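Local coordinates for protein hemolysin BL lytic component L1 (Bacillus cereus, PDB 7NMQ) that is a lytic component of a haemolytic enterotoxin and probably contributes, as an alpha-helical pore-forming toxin, to lysis of host membranes, at residues 1-5 with 338-342; 4-10 with 313-318; 101-107 with 333-337; 85-89 with 351-355. One frame throughout, in Å; residues are numbered along the deposited sequence.

Contact 1: 1-5 with 338-342; sequences GNYAL and DDLKA
Residues 1-5 form an irregular N-terminal arm ahead of helix 10-33 (phi/psi -137/131 at Y3, -111/8 at L5), and 338-342 are a turn of helix 330-357; the closest CA pair, Y3 and D339, is 5.9 Å apart. Polar contacts gather on D339 (chi1 m, CB directed toward the arm). D339 OD1 accepts a weak hydrogen bond from N2 N (3.3 Å, 123° at the hydrogen), but it also lies 3.3 Å from Y3 O, a pair of acceptors that cannot bond. D339 OD2 sits at the edge of the Y3 ring, 3.6 Å from Y3 CD2. One water accepts from L5 N (3.0 Å) and can donate to D339 O (2.8 Å); its link to Y3 O (3.4 Å) is weak. The apolar part is L5 (chi1 m, chi2 t), with L5 CD1 3.7 Å from L340 CD2. Y3 OH bonds to N324 on helix 275-325. The D339 carboxylate is thus buried against the arm with one weak direct bond and a water bridge, beside the L5-L340 packing.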
loop_
_atom_site.group_PDB
_atom_site.type_symbol
_atom_site.label_atom_id
_atom_site.label_comp_id
_atom_site.label_asym_id
_atom_site.label_seq_id
_atom_site.Cartn_x
_atom_site.Cartn_y
_atom_site.Cartn_z
ATOM N N GLY A 1 23.996 -14.078 18.077
ATOM C CA GLY A 1 23.605 -14.999 19.194
ATOM C C GLY A 1 23.655 -16.460 18.779
ATOM O O GLY A 1 24.013 -16.737 17.633
ATOM N N ASN A 2 23.265 -17.387 19.651
ATOM C CA ASN A 2 23.160 -18.807 19.239
ATOM C C ASN A 2 21.835 -19.091 18.528
ATOM O O ASN A 2 21.808 -20.042 17.769
ATOM C CB ASN A 2 23.309 -19.741 20.429
ATOM C CG ASN A 2 24.732 -19.813 20.939
ATOM O OD1 ASN A 2 25.694 -19.601 20.202
ATOM N ND2 ASN A 2 24.848 -20.102 22.213
ATOM N N TYR A 3 20.767 -18.354 18.829
ATOM C CA TYR A 3 19.395 -18.542 18.265
ATOM C C TYR A 3 18.805 -17.184 17.924
ATOM O O TYR A 3 18.814 -16.294 18.740
ATOM C CB TYR A 3 18.522 -19.313 19.255
ATOM C CG TYR A 3 19.117 -20.677 19.530
ATOM C CD1 TYR A 3 18.996 -21.694 18.601
ATOM C CD2 TYR A 3 19.902 -20.933 20.653
ATOM C CE1 TYR A 3 19.586 -22.931 18.797
ATOM C CE2 TYR A 3 20.483 -22.172 20.885
ATOM C CZ TYR A 3 20.332 -23.174 19.941
ATOM O OH TYR A 3 20.970 -24.364 20.133
ATOM N N ALA A 4 18.281 -17.074 16.730
ATOM C CA ALA A 4 17.668 -15.811 16.248
ATOM C C ALA A 4 16.157 -15.847 16.473
ATOM O O ALA A 4 15.459 -16.477 15.669
ATOM C CB ALA A 4 18.014 -15.555 14.801
ATOM N N LEU A 5 15.666 -15.177 17.522
ATOM C CA LEU A 5 14.248 -15.294 17.920
ATOM C C LEU A 5 13.498 -13.983 17.658
ATOM O O LEU A 5 12.317 -13.918 18.021
ATOM C CB LEU A 5 14.161 -15.697 19.401
ATOM C CG LEU A 5 14.959 -16.950 19.766
ATOM C CD1 LEU A 5 14.853 -17.227 21.242
ATOM C CD2 LEU A 5 14.480 -18.147 18.928
ATOM N N ASP A 338 20.215 -14.888 26.640
ATOM C CA ASP A 338 20.769 -13.812 25.776
ATOM C C ASP A 338 19.879 -13.651 24.533
ATOM O O ASP A 338 19.568 -12.520 24.142
ATOM C CB ASP A 338 22.208 -14.084 25.330
ATOM C CG ASP A 338 23.257 -14.055 26.426
ATOM O OD1 ASP A 338 23.057 -13.320 27.406
ATOM O OD2 ASP A 338 24.289 -14.772 26.249
ATOM N N ASP A 339 19.477 -14.760 23.938
ATOM C CA ASP A 339 18.655 -14.758 22.711
ATOM C C ASP A 339 17.237 -14.324 23.068
ATOM O O ASP A 339 16.623 -13.574 22.282
ATOM C CB ASP A 339 18.724 -16.139 22.066
ATOM C CG ASP A 339 20.157 -16.533 21.712
ATOM O OD1 ASP A 339 20.910 -15.654 21.202
ATOM O OD2 ASP A 339 20.545 -17.698 22.002
ATOM N N LEU A 340 16.731 -14.735 24.221
ATOM C CA LEU A 340 15.387 -14.299 24.649
ATOM C C LEU A 340 15.382 -12.783 24.849
ATOM O O LEU A 340 14.384 -12.153 24.475
ATOM C CB LEU A 340 14.919 -15.028 25.898
ATOM C CG LEU A 340 14.818 -16.547 25.767
ATOM C CD1 LEU A 340 14.575 -17.179 27.127
ATOM C CD2 LEU A 340 13.734 -16.969 24.797
ATOM N N LYS A 341 16.406 -12.267 25.518
ATOM C CA LYS A 341 16.424 -10.833 25.884
ATOM C C LYS A 341 16.553 -9.989 24.608
ATOM O O LYS A 341 15.845 -8.938 24.478
ATOM C CB LYS A 341 17.586 -10.528 26.820
ATOM C CG LYS A 341 17.698 -9.058 27.206
ATOM C CD LYS A 341 18.585 -8.825 28.374
ATOM C CE LYS A 341 18.871 -7.360 28.616
ATOM N NZ LYS A 341 20.216 -7.144 29.197
ATOM N N ALA A 342 17.385 -10.417 23.673
ATOM C CA ALA A 342 17.569 -9.697 22.399
ATOM C C ALA A 342 16.226 -9.661 21.671
ATOM O O ALA A 342 15.859 -8.588 21.114
ATOM C CB ALA A 342 18.663 -10.284 21.542
HETATM O O HOH W 1 17.103 -13.491 19.536
#

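Contact 2: 4-10 with 313-318; sequences ALGPEGL and TMGANY
This is a loop-on-helix contact in an elongated alpha-helical bundle: residues 4-10, leading into helix 10-33, lie along 313-318 of helix 275-325 and bury 395 Å² in all. CA atoms come nearest at A4-N317 (5.9 Å) and L5-Y318 (6.4 Å). The arm is extended at A4 (phi/psi -96/101), then closes a type II' beta turn from P7 to L10, with E8 at 56/-135 and L10 N bonded to P7 O at 3.0 Å; G9, the third residue of this turn, is the N-cap of helix 10-33. M314 (t, t, m) reaches under the arm, M314 CE being 3.2 Å from G6 O and 3.5 Å from P7 CA. N317 (chi1 m) puts CB 3.2 Å from A4 O and ND2 2.5 Å from E8 OE1. L5 (m, t) covers the Y318 ring (chi1 -82°): L5 CD2 stands 3.7 Å from the centroid, 9° off the normal, a CH-pi contact. Y318 OH donates a 2.6 Å hydrogen bond to L5 O, which also accepts from W347 NE1.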
loop_
_atom_site.group_PDB
_atom_site.type_symbol
_atom_site.label_atom_id
_atom_site.label_comp_id
_atom_site.label_asym_id
_atom_site.label_seq_id
_atom_site.Cartn_x
_atom_site.Cartn_y
_atom_site.Cartn_z
ATOM N N ALA A 4 18.281 -17.074 16.730
ATOM C CA ALA A 4 17.668 -15.811 16.248
ATOM C C ALA A 4 16.157 -15.847 16.473
ATOM O O ALA A 4 15.459 -16.477 15.669
ATOM C CB ALA A 4 18.014 -15.555 14.801
ATOM N N LEU A 5 15.666 -15.177 17.522
ATOM C CA LEU A 5 14.248 -15.294 17.920
ATOM C C LEU A 5 13.498 -13.983 17.658
ATOM O O LEU A 5 12.317 -13.918 18.021
ATOM C CB LEU A 5 14.161 -15.697 19.401
ATOM C CG LEU A 5 14.959 -16.950 19.766
ATOM C CD1 LEU A 5 14.853 -17.227 21.242
ATOM C CD2 LEU A 5 14.480 -18.147 18.928
ATOM N N GLY A 6 14.140 -13.025 16.997
ATOM C CA GLY A 6 13.546 -11.717 16.748
ATOM C C GLY A 6 12.747 -11.680 15.458
ATOM O O GLY A 6 12.582 -12.675 14.757
ATOM N N PRO A 7 12.173 -10.502 15.186
ATOM C CA PRO A 7 11.267 -10.331 14.036
ATOM C C PRO A 7 11.928 -10.362 12.647
ATOM O O PRO A 7 11.260 -10.158 11.655
ATOM C CB PRO A 7 10.544 -9.049 14.464
ATOM C CG PRO A 7 11.498 -8.295 15.283
ATOM C CD PRO A 7 12.197 -9.351 16.088
ATOM N N GLU A 8 13.220 -10.629 12.540
ATOM C CA GLU A 8 13.893 -10.830 11.240
ATOM C C GLU A 8 13.618 -9.568 10.389
ATOM O O GLU A 8 13.784 -8.458 10.915
ATOM C CB GLU A 8 13.416 -12.154 10.628
ATOM C CG GLU A 8 13.466 -13.309 11.591
ATOM C CD GLU A 8 14.638 -14.248 11.471
ATOM O OE1 GLU A 8 14.357 -15.441 11.541
ATOM O OE2 GLU A 8 15.807 -13.790 11.323
ATOM N N GLY A 9 13.249 -9.695 9.115
ATOM C CA GLY A 9 13.007 -8.560 8.209
ATOM C C GLY A 9 11.591 -8.022 8.299
ATOM O O GLY A 9 11.191 -7.323 7.339
ATOM N N LEU A 10 10.839 -8.283 9.377
ATOM C CA LEU A 10 9.447 -7.763 9.407
ATOM C C LEU A 10 9.414 -6.238 9.347
ATOM O O LEU A 10 8.437 -5.713 8.737
ATOM C CB LEU A 10 8.668 -8.290 10.593
ATOM C CG LEU A 10 8.305 -9.759 10.502
ATOM C CD1 LEU A 10 7.713 -10.209 11.834
ATOM C CD2 LEU A 10 7.335 -10.030 9.365
ATOM N N THR A 313 11.099 -18.240 8.043
ATOM C CA THR A 313 12.493 -18.216 8.534
ATOM C C THR A 313 12.479 -18.239 10.057
ATOM O O THR A 313 13.285 -19.004 10.681
ATOM C CB THR A 313 13.260 -17.023 7.989
ATOM O OG1 THR A 313 13.263 -17.194 6.561
ATOM C CG2 THR A 313 14.669 -16.960 8.516
ATOM N N MET A 314 11.596 -17.463 10.655
ATOM C CA MET A 314 11.523 -17.376 12.122
ATOM C C MET A 314 11.093 -18.749 12.664
ATOM O O MET A 314 11.634 -19.174 13.689
ATOM C CB MET A 314 10.530 -16.282 12.513
ATOM C CG MET A 314 10.506 -15.978 13.968
ATOM S SD MET A 314 9.194 -14.822 14.289
ATOM C CE MET A 314 9.798 -13.415 13.343
ATOM N N GLY A 315 10.110 -19.409 12.052
ATOM C CA GLY A 315 9.676 -20.753 12.478
ATOM C C GLY A 315 10.852 -21.711 12.423
ATOM O O GLY A 315 11.021 -22.492 13.366
ATOM N N ALA A 316 11.683 -21.646 11.391
ATOM C CA ALA A 316 12.896 -22.504 11.299
ATOM C C ALA A 316 13.880 -22.204 12.429
ATOM O O ALA A 316 14.435 -23.136 13.014
ATOM C CB ALA A 316 13.580 -22.337 9.982
ATOM N N ASN A 317 14.067 -20.947 12.754
ATOM C CA ASN A 317 15.015 -20.534 13.809
ATOM C C ASN A 317 14.514 -21.041 15.172
ATOM O O ASN A 317 15.283 -21.583 15.967
ATOM C CB ASN A 317 15.191 -19.021 13.795
ATOM C CG ASN A 317 15.991 -18.523 12.614
ATOM O OD1 ASN A 317 16.783 -19.253 12.036
ATOM N ND2 ASN A 317 15.853 -17.260 12.282
ATOM N N TYR A 318 13.229 -20.895 15.470
ATOM C CA TYR A 318 12.679 -21.382 16.751
ATOM C C TYR A 318 12.695 -22.901 16.769
ATOM O O TYR A 318 12.897 -23.479 17.851
ATOM C CB TYR A 318 11.239 -20.892 16.935
ATOM C CG TYR A 318 11.077 -19.488 17.462
ATOM C CD1 TYR A 318 11.468 -18.379 16.731
ATOM C CD2 TYR A 318 10.541 -19.275 18.706
ATOM C CE1 TYR A 318 11.296 -17.078 17.198
ATOM C CE2 TYR A 318 10.421 -17.998 19.220
ATOM C CZ TYR A 318 10.774 -16.893 18.457
ATOM O OH TYR A 318 10.644 -15.647 19.020
#

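Contact 3: 101-107 with 333-337; sequences TVQKKDK and FSLIP. With EDO (1,2-ethanediol), chain E.
F333, with chi1 t and CB directed toward the other segment, gives the largest share of the 331 Å² buried here. Its ring enters the corner where helix 45-103 ends: F333 CE2 is 3.9 Å from K105 CA, F333 CE1 is 3.8 Å from K107 CG, and the ring edge faces T101 O, 4.1 Å from F333 CZ. That corner is a Schellman motif, with K105 at phi/psi 54/42, D106 N bonded to T101 O (2.8 Å) and K105 N to V102 O (3.0 Å); D106 then N-caps helix 107-154, and D106 OD1 accepts from 1,2-ethanediol O2 (2.7 Å). S334 comes next, its CA marking the closest register with V102 CA at 6.2 Å. I336 (chi1 m) offers CB at 4.3 Å to V102 CG2. P337, at a kink where its nitrogen has no bond to the preceding turn, brings CG to 3.7 Å from V102 CG1. V102 (chi1 t) is thus a knob in a hole formed by F333, S334, I336 and P337. No hydrogen bond joins the segments. L110 touches V102, F333 and I336, and I325 packs on F333, so this cluster lies where helices 45-103, 107-154, 275-325 and 330-357 come together.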
loop_
_atom_site.group_PDB
_atom_site.type_symbol
_atom_site.label_atom_id
_atom_site.label_comp_id
_atom_site.label_asym_id
_atom_site.label_seq_id
_atom_site.Cartn_x
_atom_site.Cartn_y
_atom_site.Cartn_z
ATOM N N THR A 101 12.230 -21.035 33.208
ATOM C CA THR A 101 12.484 -22.440 32.871
ATOM C C THR A 101 13.976 -22.647 32.629
ATOM O O THR A 101 14.471 -23.731 32.946
ATOM C CB THR A 101 11.666 -22.938 31.681
ATOM O OG1 THR A 101 12.030 -22.191 30.518
ATOM C CG2 THR A 101 10.180 -22.881 31.956
ATOM N N VAL A 102 14.687 -21.670 32.100
ATOM C CA VAL A 102 16.157 -21.807 31.963
ATOM C C VAL A 102 16.781 -21.824 33.359
ATOM O O VAL A 102 17.640 -22.707 33.647
ATOM C CB VAL A 102 16.754 -20.703 31.084
ATOM C CG1 VAL A 102 18.275 -20.738 31.164
ATOM C CG2 VAL A 102 16.228 -20.868 29.666
ATOM N N GLN A 103 16.379 -20.901 34.234
ATOM C CA GLN A 103 16.980 -20.800 35.593
ATOM C C GLN A 103 16.698 -22.054 36.440
ATOM O O GLN A 103 17.529 -22.392 37.296
ATOM C CB GLN A 103 16.455 -19.528 36.250
ATOM C CG GLN A 103 17.150 -18.284 35.726
ATOM C CD GLN A 103 18.646 -18.484 35.789
ATOM O OE1 GLN A 103 19.242 -18.495 36.873
ATOM N NE2 GLN A 103 19.247 -18.704 34.627
ATOM N N LYS A 104 15.576 -22.722 36.196
ATOM C CA LYS A 104 15.164 -23.932 36.920
ATOM C C LYS A 104 15.682 -25.192 36.194
ATOM O O LYS A 104 15.394 -26.363 36.767
ATOM C CB LYS A 104 13.647 -23.885 37.164
ATOM C CG LYS A 104 13.207 -22.810 38.149
ATOM C CD LYS A 104 11.715 -22.800 38.472
ATOM C CE LYS A 104 11.398 -21.777 39.543
ATOM N NZ LYS A 104 9.938 -21.675 39.820
ATOM N N LYS A 105 16.392 -25.048 35.105
ATOM C CA LYS A 105 16.897 -26.196 34.312
ATOM C C LYS A 105 15.712 -27.102 33.952
ATOM O O LYS A 105 15.832 -28.334 34.013
ATOM C CB LYS A 105 18.012 -26.908 35.074
ATOM C CG LYS A 105 19.232 -26.034 35.287
ATOM C CD LYS A 105 20.400 -26.798 35.863
ATOM C CE LYS A 105 21.599 -25.921 36.129
ATOM N NZ LYS A 105 21.435 -25.144 37.383
ATOM N N ASP A 106 14.583 -26.501 33.576
ATOM C CA ASP A 106 13.320 -27.180 33.203
ATOM C C ASP A 106 13.211 -27.240 31.678
ATOM O O ASP A 106 12.547 -26.365 31.044
ATOM C CB ASP A 106 12.144 -26.429 33.795
ATOM C CG ASP A 106 10.801 -26.975 33.379
ATOM O OD1 ASP A 106 10.744 -28.111 32.801
ATOM O OD2 ASP A 106 9.819 -26.257 33.653
ATOM N N LYS A 107 13.855 -28.209 31.061
ATOM C CA LYS A 107 13.865 -28.342 29.585
ATOM C C LYS A 107 12.438 -28.520 29.058
ATOM O O LYS A 107 12.118 -27.935 28.033
ATOM C CB LYS A 107 14.789 -29.471 29.137
ATOM C CG LYS A 107 16.258 -29.156 29.280
ATOM C CD LYS A 107 17.120 -30.300 28.715
ATOM C CE LYS A 107 18.571 -29.884 28.628
ATOM N NZ LYS A 107 19.384 -30.879 27.916
ATOM N N PHE A 333 22.811 -24.183 27.522
ATOM C CA PHE A 333 21.403 -23.984 27.957
ATOM C C PHE A 333 21.272 -22.684 28.749
ATOM O O PHE A 333 20.354 -21.901 28.546
ATOM C CB PHE A 333 20.951 -25.221 28.718
ATOM C CG PHE A 333 19.506 -25.190 29.117
ATOM C CD1 PHE A 333 18.515 -25.617 28.254
ATOM C CD2 PHE A 333 19.148 -24.823 30.399
ATOM C CE1 PHE A 333 17.182 -25.564 28.636
ATOM C CE2 PHE A 333 17.818 -24.775 30.776
ATOM C CZ PHE A 333 16.839 -25.169 29.900
ATOM N N SER A 334 22.210 -22.435 29.650
ATOM C CA SER A 334 22.204 -21.228 30.507
ATOM C C SER A 334 22.350 -19.944 29.685
ATOM O O SER A 334 22.095 -18.838 30.246
ATOM C CB SER A 334 23.298 -21.331 31.547
ATOM O OG SER A 334 24.591 -21.050 31.007
ATOM N N LEU A 335 22.812 -20.013 28.442
ATOM C CA LEU A 335 23.001 -18.799 27.589
ATOM C C LEU A 335 21.749 -18.461 26.792
ATOM O O LEU A 335 21.702 -17.370 26.197
ATOM C CB LEU A 335 24.197 -18.989 26.662
ATOM C CG LEU A 335 25.514 -19.270 27.391
ATOM C CD1 LEU A 335 26.654 -19.417 26.396
ATOM C CD2 LEU A 335 25.837 -18.173 28.419
ATOM N N ILE A 336 20.759 -19.329 26.767
ATOM C CA ILE A 336 19.517 -19.078 25.961
ATOM C C ILE A 336 18.922 -17.727 26.336
ATOM O O ILE A 336 18.419 -17.000 25.478
ATOM C CB ILE A 336 18.524 -20.238 26.115
ATOM C CG1 ILE A 336 19.043 -21.495 25.420
ATOM C CG2 ILE A 336 17.148 -19.870 25.607
ATOM C CD1 ILE A 336 18.288 -22.760 25.817
ATOM N N PRO A 337 18.963 -17.265 27.599
ATOM C CA PRO A 337 18.349 -15.972 27.909
ATOM C C PRO A 337 18.961 -14.804 27.117
ATOM O O PRO A 337 18.305 -13.798 27.017
ATOM C CB PRO A 337 18.482 -15.843 29.424
ATOM C CG PRO A 337 18.482 -17.276 29.878
ATOM C CD PRO A 337 19.328 -17.974 28.827
HETATM C C1 EDO E . 12.510 -31.154 32.128
HETATM O O1 EDO E . 12.580 -31.924 30.939
HETATM C C2 EDO E . 11.197 -31.155 32.792
HETATM O O2 EDO E . 11.153 -30.472 34.030
#

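Contact 4: 85-89 with 351-355; sequences VNYDE and HKDAE
V85 (chi1 t) lies over one face of the H351 imidazole, its CG1 3.9 Å from the ring centroid and 26° off the normal, a CH-pi contact whose closest pair is V85 CG1 to H351 NE2 at 3.5 Å. The same valine also fills the space beside the next turn of the partner: V85 CG2 is 3.6 Å from A354 CB and 3.4 Å from E355 N, and V85 CG1 is 3.7 Å from E355 OE1. Both segments are helical, 85-89 within helix 45-103 and 351-355 within helix 330-357. Their local axes approach to 9.6 Å and run nearly antiparallel, at 149° between N-to-C directions (signed crossing -149°), with V85 CA and H351 CA 5.4 Å apart as the nearest pair. The CB of H351 (chi1 t, chi2 -74°) points sideways, but the ring comes nearer the opposing helix, where H351 NE2 donates a hydrogen bond to E89 OE2 at 2.5 Å with an angle of 147° at the hydrogen. E89 gets there with chi1 m and chi2 -107°. E355 forms salt bridges to R82 and K359, both outside these segments. V85 packed on the ring and on A354, with the H351-E89 bond alongside, joins two long antiparallel helices, consistent with the elongated helical bundle of ClyA-like toxins.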
loop_
_atom_site.group_PDB
_atom_site.type_symbol
_atom_site.label_atom_id
_atom_site.label_comp_id
_atom_site.label_asym_id
_atom_site.label_seq_id
_atom_site.Cartn_x
_atom_site.Cartn_y
_atom_site.Cartn_z
ATOM N N VAL A 85 1.614 -7.541 15.969
ATOM C CA VAL A 85 1.361 -6.973 17.309
ATOM C C VAL A 85 1.053 -8.117 18.277
ATOM O O VAL A 85 1.595 -8.121 19.411
ATOM C CB VAL A 85 0.212 -5.955 17.309
ATOM C CG1 VAL A 85 -0.075 -5.489 18.735
ATOM C CG2 VAL A 85 0.478 -4.767 16.390
ATOM N N ASN A 86 0.173 -9.033 17.913
ATOM C CA ASN A 86 -0.255 -10.105 18.840
ATOM C C ASN A 86 0.925 -11.036 19.130
ATOM O O ASN A 86 0.964 -11.577 20.249
ATOM C CB ASN A 86 -1.454 -10.828 18.282
ATOM C CG ASN A 86 -2.703 -9.979 18.426
ATOM O OD1 ASN A 86 -2.827 -9.212 19.369
ATOM N ND2 ASN A 86 -3.701 -10.272 17.651
ATOM N N TYR A 87 1.825 -11.235 18.201
ATOM C CA TYR A 87 3.007 -12.103 18.475
ATOM C C TYR A 87 3.879 -11.383 19.500
ATOM O O TYR A 87 4.330 -11.991 20.471
ATOM C CB TYR A 87 3.788 -12.449 17.214
ATOM C CG TYR A 87 4.892 -13.408 17.592
ATOM C CD1 TYR A 87 4.661 -14.768 17.660
ATOM C CD2 TYR A 87 6.132 -12.930 17.990
ATOM C CE1 TYR A 87 5.660 -15.623 18.091
ATOM C CE2 TYR A 87 7.147 -13.794 18.390
ATOM C CZ TYR A 87 6.898 -15.148 18.456
ATOM O OH TYR A 87 7.839 -16.052 18.897
ATOM N N ASP A 88 4.077 -10.086 19.374
ATOM C CA ASP A 88 4.837 -9.361 20.404
ATOM C C ASP A 88 4.155 -9.539 21.755
ATOM O O ASP A 88 4.839 -9.797 22.763
ATOM C CB ASP A 88 4.952 -7.864 20.120
ATOM C CG ASP A 88 5.659 -7.143 21.266
ATOM O OD1 ASP A 88 6.794 -7.536 21.590
ATOM O OD2 ASP A 88 5.091 -6.104 21.764
ATOM N N GLU A 89 2.830 -9.382 21.831
ATOM C CA GLU A 89 2.142 -9.493 23.146
ATOM C C GLU A 89 2.347 -10.922 23.672
ATOM O O GLU A 89 2.583 -11.071 24.888
ATOM C CB GLU A 89 0.662 -9.131 23.067
ATOM C CG GLU A 89 0.428 -7.802 22.363
ATOM C CD GLU A 89 0.012 -6.566 23.155
ATOM O OE1 GLU A 89 -1.190 -6.405 23.409
ATOM O OE2 GLU A 89 0.870 -5.721 23.425
ATOM N N HIS A 351 6.351 -3.081 17.889
ATOM C CA HIS A 351 4.932 -3.122 18.344
ATOM C C HIS A 351 4.126 -1.903 17.898
ATOM O O HIS A 351 3.091 -2.083 17.257
ATOM C CB HIS A 351 4.881 -3.188 19.865
ATOM C CG HIS A 351 3.531 -3.482 20.429
ATOM N ND1 HIS A 351 2.496 -2.582 20.471
ATOM C CD2 HIS A 351 3.110 -4.571 21.111
ATOM C CE1 HIS A 351 1.469 -3.120 21.105
ATOM N NE2 HIS A 351 1.818 -4.349 21.497
ATOM N N LYS A 352 4.570 -0.706 18.249
ATOM C CA LYS A 352 3.759 0.524 17.989
ATOM C C LYS A 352 3.582 0.743 16.482
ATOM O O LYS A 352 2.475 1.093 16.045
ATOM C CB LYS A 352 4.425 1.710 18.670
ATOM C CG LYS A 352 4.214 1.716 20.173
ATOM C CD LYS A 352 4.628 3.008 20.795
ATOM C CE LYS A 352 4.644 2.974 22.304
ATOM N NZ LYS A 352 4.780 4.342 22.861
ATOM N N ASP A 353 4.614 0.448 15.692
ATOM C CA ASP A 353 4.546 0.671 14.225
ATOM C C ASP A 353 3.623 -0.369 13.570
ATOM O O ASP A 353 2.858 -0.032 12.636
ATOM C CB ASP A 353 5.964 0.740 13.680
ATOM C CG ASP A 353 6.622 2.068 14.059
ATOM O OD1 ASP A 353 5.878 3.092 14.260
ATOM O OD2 ASP A 353 7.837 2.089 14.191
ATOM N N ALA A 354 3.705 -1.634 13.988
ATOM C CA ALA A 354 2.770 -2.669 13.513
ATOM C C ALA A 354 1.346 -2.262 13.882
ATOM O O ALA A 354 0.424 -2.460 13.077
ATOM C CB ALA A 354 3.124 -4.025 14.068
ATOM N N GLU A 355 1.161 -1.726 15.083
ATOM C CA GLU A 355 -0.166 -1.322 15.568
ATOM C C GLU A 355 -0.692 -0.245 14.593
ATOM O O GLU A 355 -1.876 -0.295 14.180
ATOM C CB GLU A 355 -0.014 -0.777 16.979
ATOM C CG GLU A 355 -1.275 -0.193 17.515
ATOM C CD GLU A 355 -2.305 -1.175 18.010
ATOM O OE1 GLU A 355 -1.907 -2.262 18.448
ATOM O OE2 GLU A 355 -3.512 -0.801 18.023
#

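How the contacts relate
Helix 330-357 is common to contacts 1, 3 and 4, which meet it at successive positions; contacts 3 and 4 both pair it with helix 45-103, their centres about 26 Å apart. The centres of contact 1 and contact 2 are about 10 Å apart, and both use A4 and L5 of the N-terminal arm, laid between helices 330-357 and 275-325. Most touching residues of contact 1 are buried, yet its single direct hydrogen bond is weak; the other three contacts are partly buried. Contact 3, farthest from the chain centre at about 42 Å, has no cross-segment hydrogen bond, whereas contact 2 has one from a buried tyrosine and contact 4, nearest at about 19 Å, one to an exposed glutamate. Contacts 2 and 4 touch through Y318 OH and Y87 OH, 2.8 Å apart, a probable hydrogen bond.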